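PDB 3LDU: putative methylase from Clostridium difficile, which probably methylates guanine bases of ribosomal RNA and holds a GTP molecule in its methyltransferase domain. Local coordinates for residues 206-220 against 276-288. Sequence-based numbering, arbitrary orientation.
Sequences SGTILIEAAMIGINM and NAEIAGVDEYIEF. With GTP (guanosine-5'-triphosphate), chain B.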
loop_
_atom_site.group_PDB
_atom_site.type_symbol
_atom_site.label_atom_id
_atom_site.label_comp_id
_atom_site.label_asym_id
_atom_site.label_seq_id
_atom_site.Cartn_x
_atom_site.Cartn_y
_atom_site.Cartn_z
ATOM N N SER A 206 -11.788 -5.709 -11.794
ATOM C CA SER A 206 -11.842 -6.831 -10.850
ATOM C C SER A 206 -12.180 -6.395 -9.422
ATOM O O SER A 206 -12.072 -7.185 -8.478
ATOM C CB SER A 206 -10.537 -7.619 -10.880
ATOM O OG SER A 206 -9.448 -6.736 -10.729
ATOM N N GLY A 207 -12.564 -5.133 -9.268
ATOM C CA GLY A 207 -13.277 -4.698 -8.080
ATOM C C GLY A 207 -12.447 -4.163 -6.932
ATOM O O GLY A 207 -12.959 -3.964 -5.832
ATOM N N THR A 208 -11.174 -3.896 -7.203
ATOM C CA THR A 208 -10.208 -3.547 -6.156
ATOM C C THR A 208 -10.615 -2.308 -5.357
ATOM O O THR A 208 -10.549 -2.307 -4.130
ATOM C CB THR A 208 -8.835 -3.290 -6.781
ATOM O OG1 THR A 208 -8.412 -4.469 -7.475
ATOM C CG2 THR A 208 -7.805 -2.959 -5.703
ATOM N N ILE A 209 -11.030 -1.256 -6.058
ATOM C CA ILE A 209 -11.401 -0.027 -5.382
ATOM C C ILE A 209 -12.553 -0.274 -4.413
ATOM O O ILE A 209 -12.523 0.196 -3.282
ATOM C CB ILE A 209 -11.746 1.082 -6.402
ATOM C CG1 ILE A 209 -10.449 1.547 -7.070
ATOM C CG2 ILE A 209 -12.448 2.260 -5.716
ATOM C CD1 ILE A 209 -10.661 2.589 -8.155
ATOM N N LEU A 210 -13.571 -1.002 -4.864
ATOM C CA LEU A 210 -14.733 -1.270 -4.019
ATOM C C LEU A 210 -14.436 -2.234 -2.873
ATOM O O LEU A 210 -14.931 -2.052 -1.766
ATOM C CB LEU A 210 -15.893 -1.806 -4.844
ATOM C CG LEU A 210 -16.408 -0.783 -5.846
ATOM C CD1 LEU A 210 -17.441 -1.429 -6.782
ATOM C CD2 LEU A 210 -16.982 0.381 -5.080
ATOM N N ILE A 211 -13.654 -3.269 -3.145
ATOM C CA ILE A 211 -13.212 -4.154 -2.060
ATOM C C ILE A 211 -12.460 -3.364 -0.978
ATOM O O ILE A 211 -12.741 -3.504 0.216
ATOM C CB ILE A 211 -12.397 -5.348 -2.610
ATOM C CG1 ILE A 211 -13.307 -6.223 -3.470
ATOM C CG2 ILE A 211 -11.780 -6.174 -1.469
ATOM C CD1 ILE A 211 -12.580 -7.218 -4.371
ATOM N N GLU A 212 -11.519 -2.512 -1.383
ATOM C CA GLU A 212 -10.829 -1.687 -0.399
ATOM C C GLU A 212 -11.771 -0.767 0.364
ATOM O O GLU A 212 -11.629 -0.600 1.587
ATOM C CB GLU A 212 -9.667 -0.906 -1.016
ATOM C CG GLU A 212 -8.585 -1.804 -1.558
ATOM C CD GLU A 212 -7.765 -2.471 -0.444
ATOM O OE1 GLU A 212 -7.442 -1.801 0.559
ATOM O OE2 GLU A 212 -7.444 -3.658 -0.587
ATOM N N ALA A 213 -12.744 -0.181 -0.342
ATOM C CA ALA A 213 -13.689 0.690 0.330
ATOM C C ALA A 213 -14.567 -0.084 1.311
ATOM O O ALA A 213 -14.829 0.396 2.413
ATOM C CB ALA A 213 -14.546 1.466 -0.686
ATOM N N ALA A 214 -15.042 -1.264 0.907
ATOM C CA ALA A 214 -15.856 -2.085 1.796
ATOM C C ALA A 214 -15.054 -2.429 3.058
ATOM O O ALA A 214 -15.583 -2.358 4.165
ATOM C CB ALA A 214 -16.314 -3.371 1.092
HETATM N N MSE A 215 -13.785 -2.807 2.903
HETATM C CA MSE A 215 -12.992 -3.178 4.091
HETATM C C MSE A 215 -12.774 -1.998 5.039
HETATM O O MSE A 215 -12.852 -2.141 6.259
HETATM C CB MSE A 215 -11.672 -3.837 3.693
HETATM C CG MSE A 215 -11.878 -5.155 2.958
HETATM SE SE MSE A 215 -10.089 -5.774 2.428
HETATM C CE MSE A 215 -9.373 -6.032 4.196
ATOM N N ILE A 216 -12.547 -0.820 4.473
ATOM C CA ILE A 216 -12.501 0.395 5.275
ATOM C C ILE A 216 -13.830 0.608 5.999
ATOM O O ILE A 216 -13.850 0.870 7.199
ATOM C CB ILE A 216 -12.133 1.621 4.400
ATOM C CG1 ILE A 216 -10.674 1.510 3.949
ATOM C CG2 ILE A 216 -12.356 2.923 5.153
ATOM C CD1 ILE A 216 -10.313 2.437 2.811
ATOM N N GLY A 217 -14.936 0.472 5.267
ATOM C CA GLY A 217 -16.266 0.654 5.821
ATOM C C GLY A 217 -16.657 -0.236 6.991
ATOM O O GLY A 217 -17.363 0.213 7.893
ATOM N N ILE A 218 -16.231 -1.497 6.982
ATOM C CA ILE A 218 -16.529 -2.385 8.106
ATOM C C ILE A 218 -15.344 -2.512 9.066
ATOM O O ILE A 218 -15.363 -3.338 9.971
ATOM C CB ILE A 218 -16.988 -3.786 7.642
ATOM C CG1 ILE A 218 -15.900 -4.476 6.815
ATOM C CG2 ILE A 218 -18.286 -3.676 6.847
ATOM C CD1 ILE A 218 -16.195 -5.947 6.546
ATOM N N ASN A 219 -14.326 -1.678 8.863
ATOM C CA ASN A 219 -13.113 -1.691 9.697
ATOM C C ASN A 219 -12.445 -3.067 9.735
ATOM O O ASN A 219 -12.024 -3.545 10.790
ATOM C CB ASN A 219 -13.429 -1.212 11.124
ATOM C CG ASN A 219 -12.192 -0.741 11.873
ATOM O OD1 ASN A 219 -11.276 -0.166 11.286
ATOM N ND2 ASN A 219 -12.167 -0.976 13.177
HETATM N N MSE A 220 -12.373 -3.714 8.581
HETATM C CA MSE A 220 -11.644 -4.969 8.456
HETATM C C MSE A 220 -10.179 -4.674 8.155
HETATM O O MSE A 220 -9.861 -4.038 7.160
HETATM C CB MSE A 220 -12.232 -5.828 7.340
HETATM C CG MSE A 220 -11.467 -7.127 7.128
HETATM SE SE MSE A 220 -12.214 -8.149 5.647
HETATM C CE MSE A 220 -13.921 -8.583 6.473
ATOM N N ASN A 276 -13.525 -12.262 -5.951
ATOM C CA ASN A 276 -12.548 -11.574 -5.109
ATOM C C ASN A 276 -13.197 -10.997 -3.848
ATOM O O ASN A 276 -12.626 -11.086 -2.753
ATOM C CB ASN A 276 -11.799 -10.488 -5.891
ATOM C CG ASN A 276 -10.759 -11.061 -6.849
ATOM O OD1 ASN A 276 -10.523 -12.266 -6.882
ATOM N ND2 ASN A 276 -10.136 -10.182 -7.639
ATOM N N ALA A 277 -14.382 -10.409 -3.997
ATOM C CA ALA A 277 -15.092 -9.878 -2.837
ATOM C C ALA A 277 -15.432 -10.980 -1.838
ATOM O O ALA A 277 -15.381 -10.756 -0.636
ATOM C CB ALA A 277 -16.347 -9.141 -3.260
ATOM N N GLU A 278 -15.772 -12.167 -2.337
ATOM C CA GLU A 278 -16.088 -13.302 -1.464
ATOM C C GLU A 278 -14.847 -13.709 -0.686
ATOM O O GLU A 278 -14.900 -13.978 0.513
ATOM C CB GLU A 278 -16.586 -14.500 -2.273
ATOM C CG GLU A 278 -17.933 -14.289 -2.935
ATOM C CD GLU A 278 -18.555 -15.587 -3.417
ATOM O OE1 GLU A 278 -18.031 -16.669 -3.061
ATOM O OE2 GLU A 278 -19.571 -15.524 -4.144
ATOM N N ILE A 279 -13.723 -13.761 -1.386
ATOM C CA ILE A 279 -12.463 -14.127 -0.742
ATOM C C ILE A 279 -12.085 -13.112 0.330
ATOM O O ILE A 279 -11.615 -13.483 1.422
ATOM C CB ILE A 279 -11.333 -14.287 -1.772
ATOM C CG1 ILE A 279 -11.633 -15.501 -2.658
ATOM C CG2 ILE A 279 -9.997 -14.497 -1.069
ATOM C CD1 ILE A 279 -10.815 -15.579 -3.916
ATOM N N ALA A 280 -12.295 -11.835 0.022
ATOM C CA ALA A 280 -11.958 -10.757 0.938
ATOM C C ALA A 280 -12.895 -10.732 2.129
ATOM O O ALA A 280 -12.579 -10.141 3.157
ATOM C CB ALA A 280 -11.999 -9.416 0.218
ATOM N N GLY A 281 -14.057 -11.356 1.979
ATOM C CA GLY A 281 -15.047 -11.373 3.042
ATOM C C GLY A 281 -15.952 -10.151 3.051
ATOM O O GLY A 281 -16.578 -9.841 4.063
ATOM N N VAL A 282 -16.043 -9.446 1.928
ATOM C CA VAL A 282 -16.915 -8.267 1.887
ATOM C C VAL A 282 -18.016 -8.370 0.831
ATOM O O VAL A 282 -18.615 -7.364 0.459
ATOM C CB VAL A 282 -16.122 -6.956 1.693
ATOM C CG1 VAL A 282 -15.270 -6.687 2.911
ATOM C CG2 VAL A 282 -15.253 -7.029 0.441
ATOM N N ASP A 283 -18.275 -9.590 0.373
ATOM C CA ASP A 283 -19.304 -9.846 -0.644
ATOM C C ASP A 283 -20.693 -9.323 -0.281
ATOM O O ASP A 283 -21.490 -9.016 -1.170
ATOM C CB ASP A 283 -19.383 -11.340 -0.986
ATOM C CG ASP A 283 -19.461 -12.222 0.241
ATOM O OD1 ASP A 283 -18.481 -12.272 1.018
ATOM O OD2 ASP A 283 -20.504 -12.876 0.426
ATOM N N GLU A 284 -20.994 -9.222 1.010
ATOM C CA GLU A 284 -22.321 -8.768 1.420
ATOM C C GLU A 284 -22.489 -7.253 1.281
ATOM O O GLU A 284 -23.596 -6.731 1.397
ATOM C CB GLU A 284 -22.623 -9.196 2.857
ATOM C CG GLU A 284 -22.791 -10.701 3.041
ATOM C CD GLU A 284 -24.082 -11.233 2.430
ATOM O OE1 GLU A 284 -24.964 -10.416 2.087
ATOM O OE2 GLU A 284 -24.219 -12.470 2.297
ATOM N N TYR A 285 -21.395 -6.547 1.014
ATOM C CA TYR A 285 -21.437 -5.082 1.006
ATOM C C TYR A 285 -21.286 -4.507 -0.386
ATOM O O TYR A 285 -21.383 -3.301 -0.562
ATOM C CB TYR A 285 -20.361 -4.499 1.926
ATOM C CG TYR A 285 -20.472 -5.010 3.341
ATOM C CD1 TYR A 285 -21.259 -4.352 4.275
ATOM C CD2 TYR A 285 -19.806 -6.167 3.740
ATOM C CE1 TYR A 285 -21.380 -4.830 5.567
ATOM C CE2 TYR A 285 -19.921 -6.646 5.027
ATOM C CZ TYR A 285 -20.707 -5.974 5.935
ATOM O OH TYR A 285 -20.811 -6.446 7.224
ATOM N N ILE A 286 -21.060 -5.371 -1.373
ATOM C CA ILE A 286 -20.856 -4.897 -2.736
ATOM C C ILE A 286 -21.743 -5.640 -3.710
ATOM O O ILE A 286 -21.904 -6.855 -3.622
ATOM C CB ILE A 286 -19.401 -5.096 -3.214
ATOM C CG1 ILE A 286 -18.417 -4.645 -2.149
ATOM C CG2 ILE A 286 -19.171 -4.320 -4.502
ATOM C CD1 ILE A 286 -16.965 -4.982 -2.494
ATOM N N GLU A 287 -22.317 -4.904 -4.651
ATOM C CA GLU A 287 -23.039 -5.535 -5.743
ATOM C C GLU A 287 -22.369 -5.146 -7.062
ATOM O O GLU A 287 -22.251 -3.963 -7.378
ATOM C CB GLU A 287 -24.510 -5.120 -5.722
ATOM C CG GLU A 287 -25.301 -5.634 -6.901
ATOM C CD GLU A 287 -26.760 -5.214 -6.844
ATOM O OE1 GLU A 287 -27.381 -5.372 -5.770
ATOM O OE2 GLU A 287 -27.281 -4.737 -7.877
ATOM N N PHE A 288 -21.916 -6.152 -7.804
ATOM C CA PHE A 288 -21.212 -5.962 -9.069
ATOM C C PHE A 288 -22.139 -6.415 -10.187
ATOM O O PHE A 288 -22.802 -7.446 -10.056
ATOM C CB PHE A 288 -19.969 -6.852 -9.136
ATOM C CG PHE A 288 -18.862 -6.475 -8.177
ATOM C CD1 PHE A 288 -18.049 -5.373 -8.424
ATOM C CD2 PHE A 288 -18.594 -7.261 -7.075
ATOM C CE1 PHE A 288 -16.996 -5.044 -7.554
ATOM C CE2 PHE A 288 -17.552 -6.944 -6.212
ATOM C CZ PHE A 288 -16.759 -5.830 -6.453
HETATM P PG GTP B . -9.292 -2.571 -10.857
HETATM O O1G GTP B . -10.530 -2.063 -10.148
HETATM O O2G GTP B . -8.139 -2.523 -9.892
HETATM O O3G GTP B . -9.462 -4.009 -11.289
HETATM O O3B GTP B . -9.013 -1.617 -12.136
HETATM P PB GTP B . -9.277 -2.171 -13.631
HETATM O O1B GTP B . -7.948 -2.606 -14.200
HETATM O O2B GTP B . -10.220 -3.343 -13.619
HETATM O O3A GTP B . -9.862 -0.986 -14.561
HETATM P PA GTP B . -9.194 -0.847 -16.031
HETATM O O1A GTP B . -9.104 -2.227 -16.645
HETATM O O2A GTP B . -7.818 -0.232 -15.938
HETATM O "O5'" GTP B . -10.177 0.025 -16.951
HETATM C "C5'" GTP B . -11.409 0.355 -16.393
HETATM C "C4'" GTP B . -12.400 -0.747 -16.747
HETATM O "O4'" GTP B . -13.451 -0.102 -17.412
HETATM C "C3'" GTP B . -11.920 -1.846 -17.698
HETATM O "O3'" GTP B . -12.073 -3.083 -17.036
HETATM C "C2'" GTP B . -12.853 -1.803 -18.906
HETATM O "O2'" GTP B . -13.396 -3.066 -19.233
HETATM C "C1'" GTP B . -13.990 -0.958 -18.386
HETATM N N9 GTP B . -14.662 -0.098 -19.368
HETATM C C8 GTP B . -14.216 0.475 -20.530
HETATM N N7 GTP B . -15.246 1.199 -21.046
HETATM C C5 GTP B . -16.324 1.078 -20.228
HETATM C C6 GTP B . -17.615 1.595 -20.272
HETATM O O6 GTP B . -17.985 2.329 -21.201
HETATM N N1 GTP B . -18.481 1.270 -19.248
HETATM C C2 GTP B . -18.084 0.454 -18.204
HETATM N N2 GTP B . -18.949 0.187 -17.240
HETATM N N3 GTP B . -16.798 -0.076 -18.155
HETATM C C4 GTP B . -15.954 0.258 -19.165
#
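Ala214 and Val282 meet at the middle of an apolar seam in the Rossmann-like methyltransferase fold, where helix 208-217 packs beside the end of helix 267-280 and the start of edge strand 286-290. Helix 208-217 and the last turn, 276-280, of the second helix run in nearly the same direction, their axes 10.3 Å apart at closest and inclined by 26°. Ala214 CB presses on Val282 CB at 3.6 Å, and the valine methyls divide the work: CG1 lies against Met215 CG and Ile218 CD1, CG2 against Ile211 and Ala214.

Ile211 spreads two branches over helix 267-280. With CG1 anti to its carbonyl carbon (chi1 -65°), CD1 reaches the backbone N of Ala277 and CB of Asn276, while CG2 touches Ala280 CB at 3.7 Å. From the strand side, Ile286 lays CD1 beside Leu210 O and against Ala214 CB, roughly perpendicular to the Ile211 side chain. Leu210 and Phe288 run alongside one another, pointing opposite ways, Leu210 CD1 coming within 3.7 Å of Phe288 CE1.

One aromatic contact is a CH-pi interaction: Ile218 CG2 sits over a face of the Tyr285 ring, 3.7 Å from its centroid. Phe258 also meets this ring.

Both helices finish in Schellman motifs, with Asn219 and Gly281 as the positive-phi residues. Selenomethionine Met220, just past the first, brings SE to 3.2 Å from Ala280 O.

At the other end the seam reaches the ligand. Gly207 is the N-cap, its CA against the Phe288 ring; Ser206 N and OG both bond O3G of the GTP gamma-phosphate, and Thr208 OG1 donates to O2G of the same phosphate at 3.1 Å. Just behind this grip, buried Ser206 O has no hydrogen-bond partner, with Asn276 ND2 standing 3.7 Å away.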